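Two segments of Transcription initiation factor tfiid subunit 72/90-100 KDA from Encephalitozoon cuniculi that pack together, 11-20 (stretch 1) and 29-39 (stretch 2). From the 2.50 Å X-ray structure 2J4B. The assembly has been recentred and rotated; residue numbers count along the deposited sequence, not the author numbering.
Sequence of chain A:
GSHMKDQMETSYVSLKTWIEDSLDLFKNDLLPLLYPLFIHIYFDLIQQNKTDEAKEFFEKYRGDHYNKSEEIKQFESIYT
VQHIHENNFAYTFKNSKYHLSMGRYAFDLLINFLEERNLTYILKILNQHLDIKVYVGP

Stretch 1 (11-20) SYVSLKTWIE
Stretch 2 29-39: DLLPLLYPLFI

Antiparallel helices can pack closely without a hydrogen bond between them, by the fit of their side chains, and these two segments of a TFIID subunit illustrate the principle. Residues 11-20 form one stretch of a longer helix. Residues 34-39 belong to a second helix that runs at 170° to the first, with axes 11.2 Å apart at closest approach. Before it, 29-30 are helical and 31-33 keep helical phi/psi values without the regular bonds, although Leu33 N reaches Leu30 O at 3.1 Å and Leu34 N reaches Leu31 O at 3.0 Å. The register pairs Tyr12 with Phe38 (CA to CA 7.5 Å), Lys16 with Leu34 (CA to CA 7.2 Å) and Ile19 with Leu30 (CA to CA 6.5 Å), so the backbones draw together toward the Ile19 end.

Leu34 is the knob of the interface. Its CA-to-CB bond points toward the first helix, and its m,t rotamer (-60°, 176°) places the side chain in a hole formed by Tyr12, Leu15, Lys16 and Ile19. Leu34 CD2 lies 3.8 Å from Leu15 CD2 and 3.7 Å from Ile19 CD1, while Leu34 CD1 meets Lys16 CG at 3.9 Å. Lys16 is extended, all four chi angles t, so its aliphatic base lines the hole while its end leads away from the contact.

Leu15 and Leu37 both point toward the opposing stretch and share the t,p rotamer, which brings Leu15 CD2 and Leu37 CD2 to 3.6 Å. Leu33, also t,p, extends this cluster, with its CD2 4.1 Å from Leu15 CD2.

Tyr12 shows how a rotamer can recruit a residue whose CA-to-CB bond points sideways. With chi1 at 178° and chi2 at 90°, its ring reaches across. Leu37 CG, 3.9 Å from Tyr12 CD1, and Leu34 O, 3.5 Å from Tyr12 CE1, lie at the ring edge; Phe38 CB is 3.8 Å from Tyr12 CE1. The hydroxyl finds its hydrogen bond elsewhere in the structure.

At the other end, Ile19 adopts m,t (-68°, 171°) and spreads its branches: CD1 approaches Leu30 O at 3.7 Å as well as Leu34, whereas Ile19 CG2 lies 4.0 Å from Leu30 CB and 3.9 Å from Leu31 CD2. Leu30 and Leu31 are likewise m,t. Trp18, with chi1 at 176° and chi2 at 82°, also starts sideways but swings its indole inward, bringing CZ3 to 3.9 Å from Leu30 CD1. Together these contacts bury 559 Å², with no hydrogen bond between the stretches.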

# COMPACT_ATOMS: atom_id res chain seq x y z
N SER A 11 3.19 -6.42 -8.38
CA SER A 11 2.57 -7.07 -7.22
C SER A 11 1.37 -6.27 -6.73
O SER A 11 0.37 -6.84 -6.29
CB SER A 11 3.59 -7.23 -6.08
OG SER A 11 4.70 -8.02 -6.49
N TYR A 12 1.48 -4.95 -6.81
CA TYR A 12 0.39 -4.07 -6.46
C TYR A 12 -0.82 -4.32 -7.37
O TYR A 12 -1.92 -4.56 -6.88
CB TYR A 12 0.84 -2.62 -6.59
CG TYR A 12 -0.25 -1.61 -6.30
CD1 TYR A 12 -0.46 -1.14 -5.01
CD2 TYR A 12 -1.05 -1.12 -7.32
CE1 TYR A 12 -1.45 -0.23 -4.74
CE2 TYR A 12 -2.04 -0.21 -7.06
CZ TYR A 12 -2.24 0.24 -5.77
OH TYR A 12 -3.23 1.16 -5.51
N VAL A 13 -0.60 -4.27 -8.68
CA VAL A 13 -1.64 -4.57 -9.66
C VAL A 13 -2.29 -5.94 -9.47
O VAL A 13 -3.51 -6.07 -9.48
CB VAL A 13 -1.06 -4.54 -11.10
CG1 VAL A 13 -2.11 -4.97 -12.11
CG2 VAL A 13 -0.51 -3.14 -11.44
N SER A 14 -1.47 -6.98 -9.31
CA SER A 14 -1.96 -8.35 -9.18
C SER A 14 -2.81 -8.52 -7.91
O SER A 14 -3.82 -9.25 -7.91
CB SER A 14 -0.77 -9.32 -9.20
OG SER A 14 -0.99 -10.42 -8.34
N LEU A 15 -2.41 -7.85 -6.83
CA LEU A 15 -3.24 -7.74 -5.64
C LEU A 15 -4.51 -6.94 -5.92
O LEU A 15 -5.61 -7.38 -5.61
CB LEU A 15 -2.46 -7.07 -4.51
CG LEU A 15 -3.26 -6.77 -3.24
CD1 LEU A 15 -3.88 -8.04 -2.64
CD2 LEU A 15 -2.36 -6.05 -2.25
N LYS A 16 -4.36 -5.77 -6.51
CA LYS A 16 -5.51 -4.95 -6.88
C LYS A 16 -6.54 -5.74 -7.69
O LYS A 16 -7.74 -5.66 -7.42
CB LYS A 16 -5.05 -3.74 -7.68
CG LYS A 16 -6.16 -2.78 -8.06
CD LYS A 16 -5.62 -1.60 -8.86
CE LYS A 16 -6.71 -0.91 -9.63
NZ LYS A 16 -6.16 0.07 -10.60
N THR A 17 -6.08 -6.51 -8.67
CA THR A 17 -6.97 -7.26 -9.55
C THR A 17 -7.69 -8.40 -8.82
O THR A 17 -8.83 -8.75 -9.14
CB THR A 17 -6.19 -7.84 -10.74
OG1 THR A 17 -5.47 -6.78 -11.40
CG2 THR A 17 -7.12 -8.52 -11.72
N TRP A 18 -7.00 -8.97 -7.83
CA TRP A 18 -7.56 -10.05 -7.02
C TRP A 18 -8.65 -9.49 -6.12
O TRP A 18 -9.75 -10.03 -6.06
CB TRP A 18 -6.46 -10.73 -6.21
CG TRP A 18 -6.94 -11.79 -5.28
CD1 TRP A 18 -7.23 -13.08 -5.58
CD2 TRP A 18 -7.16 -11.64 -3.86
NE1 TRP A 18 -7.63 -13.75 -4.44
CE2 TRP A 18 -7.59 -12.89 -3.38
CE3 TRP A 18 -7.02 -10.57 -2.96
CZ2 TRP A 18 -7.90 -13.10 -2.03
CZ3 TRP A 18 -7.33 -10.78 -1.63
CH2 TRP A 18 -7.77 -12.04 -1.17
N ILE A 19 -8.34 -8.41 -5.42
CA ILE A 19 -9.32 -7.73 -4.55
C ILE A 19 -10.60 -7.36 -5.29
O ILE A 19 -11.69 -7.73 -4.89
CB ILE A 19 -8.75 -6.45 -3.97
CG1 ILE A 19 -7.62 -6.77 -2.99
CG2 ILE A 19 -9.88 -5.61 -3.32
CD1 ILE A 19 -6.86 -5.56 -2.52
N GLU A 20 -10.45 -6.62 -6.39
CA GLU A 20 -11.59 -6.13 -7.13
C GLU A 20 -12.51 -7.27 -7.60
O GLU A 20 -13.68 -7.05 -7.89
CB GLU A 20 -11.11 -5.28 -8.32
CG GLU A 20 -10.41 -3.98 -7.91
CD GLU A 20 -9.86 -3.20 -9.10
OE1 GLU A 20 -9.64 -3.83 -10.17
OE2 GLU A 20 -9.63 -1.97 -8.98
N ASP A 29 -13.06 -4.75 3.54
CA ASP A 29 -11.93 -4.92 4.42
C ASP A 29 -10.61 -4.99 3.67
O ASP A 29 -9.57 -4.82 4.27
CB ASP A 29 -12.07 -6.21 5.23
CG ASP A 29 -13.04 -6.08 6.35
OD1 ASP A 29 -13.49 -4.94 6.64
OD2 ASP A 29 -13.37 -7.15 6.92
N LEU A 30 -10.66 -5.27 2.37
CA LEU A 30 -9.46 -5.41 1.57
C LEU A 30 -9.04 -4.12 0.86
O LEU A 30 -7.86 -3.91 0.66
CB LEU A 30 -9.64 -6.55 0.55
CG LEU A 30 -9.77 -7.94 1.20
CD1 LEU A 30 -10.23 -9.01 0.20
CD2 LEU A 30 -8.47 -8.37 1.88
N LEU A 31 -9.97 -3.26 0.49
CA LEU A 31 -9.60 -2.08 -0.29
C LEU A 31 -8.67 -1.10 0.47
O LEU A 31 -7.76 -0.53 -0.12
CB LEU A 31 -10.84 -1.36 -0.85
CG LEU A 31 -11.33 -1.99 -2.17
CD1 LEU A 31 -12.74 -1.49 -2.56
CD2 LEU A 31 -10.35 -1.76 -3.33
N PRO A 32 -8.90 -0.92 1.78
CA PRO A 32 -8.03 -0.02 2.56
C PRO A 32 -6.56 -0.40 2.47
O PRO A 32 -5.69 0.45 2.69
CB PRO A 32 -8.54 -0.18 3.99
CG PRO A 32 -9.97 -0.63 3.84
CD PRO A 32 -9.98 -1.50 2.61
N LEU A 33 -6.28 -1.66 2.16
CA LEU A 33 -4.92 -2.15 2.06
C LEU A 33 -4.14 -1.50 0.92
O LEU A 33 -2.93 -1.38 1.00
CB LEU A 33 -4.94 -3.68 1.88
CG LEU A 33 -3.58 -4.37 1.72
CD1 LEU A 33 -2.58 -4.06 2.85
CD2 LEU A 33 -3.75 -5.88 1.59
N LEU A 34 -4.81 -1.12 -0.16
CA LEU A 34 -4.07 -0.59 -1.31
C LEU A 34 -3.46 0.80 -1.08
O LEU A 34 -2.47 1.14 -1.74
CB LEU A 34 -4.92 -0.57 -2.56
CG LEU A 34 -5.47 -1.92 -3.05
CD1 LEU A 34 -6.40 -1.68 -4.29
CD2 LEU A 34 -4.37 -2.98 -3.33
N TYR A 35 -4.01 1.60 -0.17
CA TYR A 35 -3.53 2.98 0.01
C TYR A 35 -2.14 3.06 0.64
O TYR A 35 -1.24 3.69 0.07
CB TYR A 35 -4.50 3.84 0.83
CG TYR A 35 -3.92 5.23 1.12
CD1 TYR A 35 -3.62 6.11 0.10
CD2 TYR A 35 -3.67 5.63 2.41
CE1 TYR A 35 -3.12 7.34 0.35
CE2 TYR A 35 -3.17 6.88 2.69
CZ TYR A 35 -2.89 7.74 1.65
OH TYR A 35 -2.37 9.01 1.91
N PRO A 36 -1.98 2.46 1.84
CA PRO A 36 -0.64 2.40 2.45
C PRO A 36 0.36 1.63 1.61
O PRO A 36 1.51 2.04 1.52
CB PRO A 36 -0.89 1.71 3.80
CG PRO A 36 -2.20 1.03 3.65
CD PRO A 36 -3.00 1.84 2.70
N LEU A 37 -0.05 0.55 0.98
CA LEU A 37 0.84 -0.17 0.09
C LEU A 37 1.32 0.73 -1.07
O LEU A 37 2.50 0.73 -1.42
CB LEU A 37 0.13 -1.39 -0.48
CG LEU A 37 0.93 -2.22 -1.50
CD1 LEU A 37 2.39 -2.49 -1.05
CD2 LEU A 37 0.16 -3.54 -1.77
N PHE A 38 0.37 1.46 -1.65
CA PHE A 38 0.62 2.42 -2.73
C PHE A 38 1.67 3.48 -2.39
O PHE A 38 2.62 3.69 -3.12
CB PHE A 38 -0.70 3.10 -3.08
CG PHE A 38 -0.56 4.29 -3.98
CD1 PHE A 38 -0.38 4.12 -5.34
CD2 PHE A 38 -0.68 5.57 -3.48
CE1 PHE A 38 -0.29 5.23 -6.19
CE2 PHE A 38 -0.62 6.69 -4.31
CZ PHE A 38 -0.42 6.52 -5.67
N ILE A 39 1.47 4.15 -1.27
CA ILE A 39 2.41 5.17 -0.82
C ILE A 39 3.75 4.51 -0.61
O ILE A 39 4.79 5.02 -1.03
CB ILE A 39 1.94 5.84 0.49
CG1 ILE A 39 0.68 6.68 0.24
CG2 ILE A 39 3.04 6.72 1.09
CD1 ILE A 39 0.84 7.73 -0.84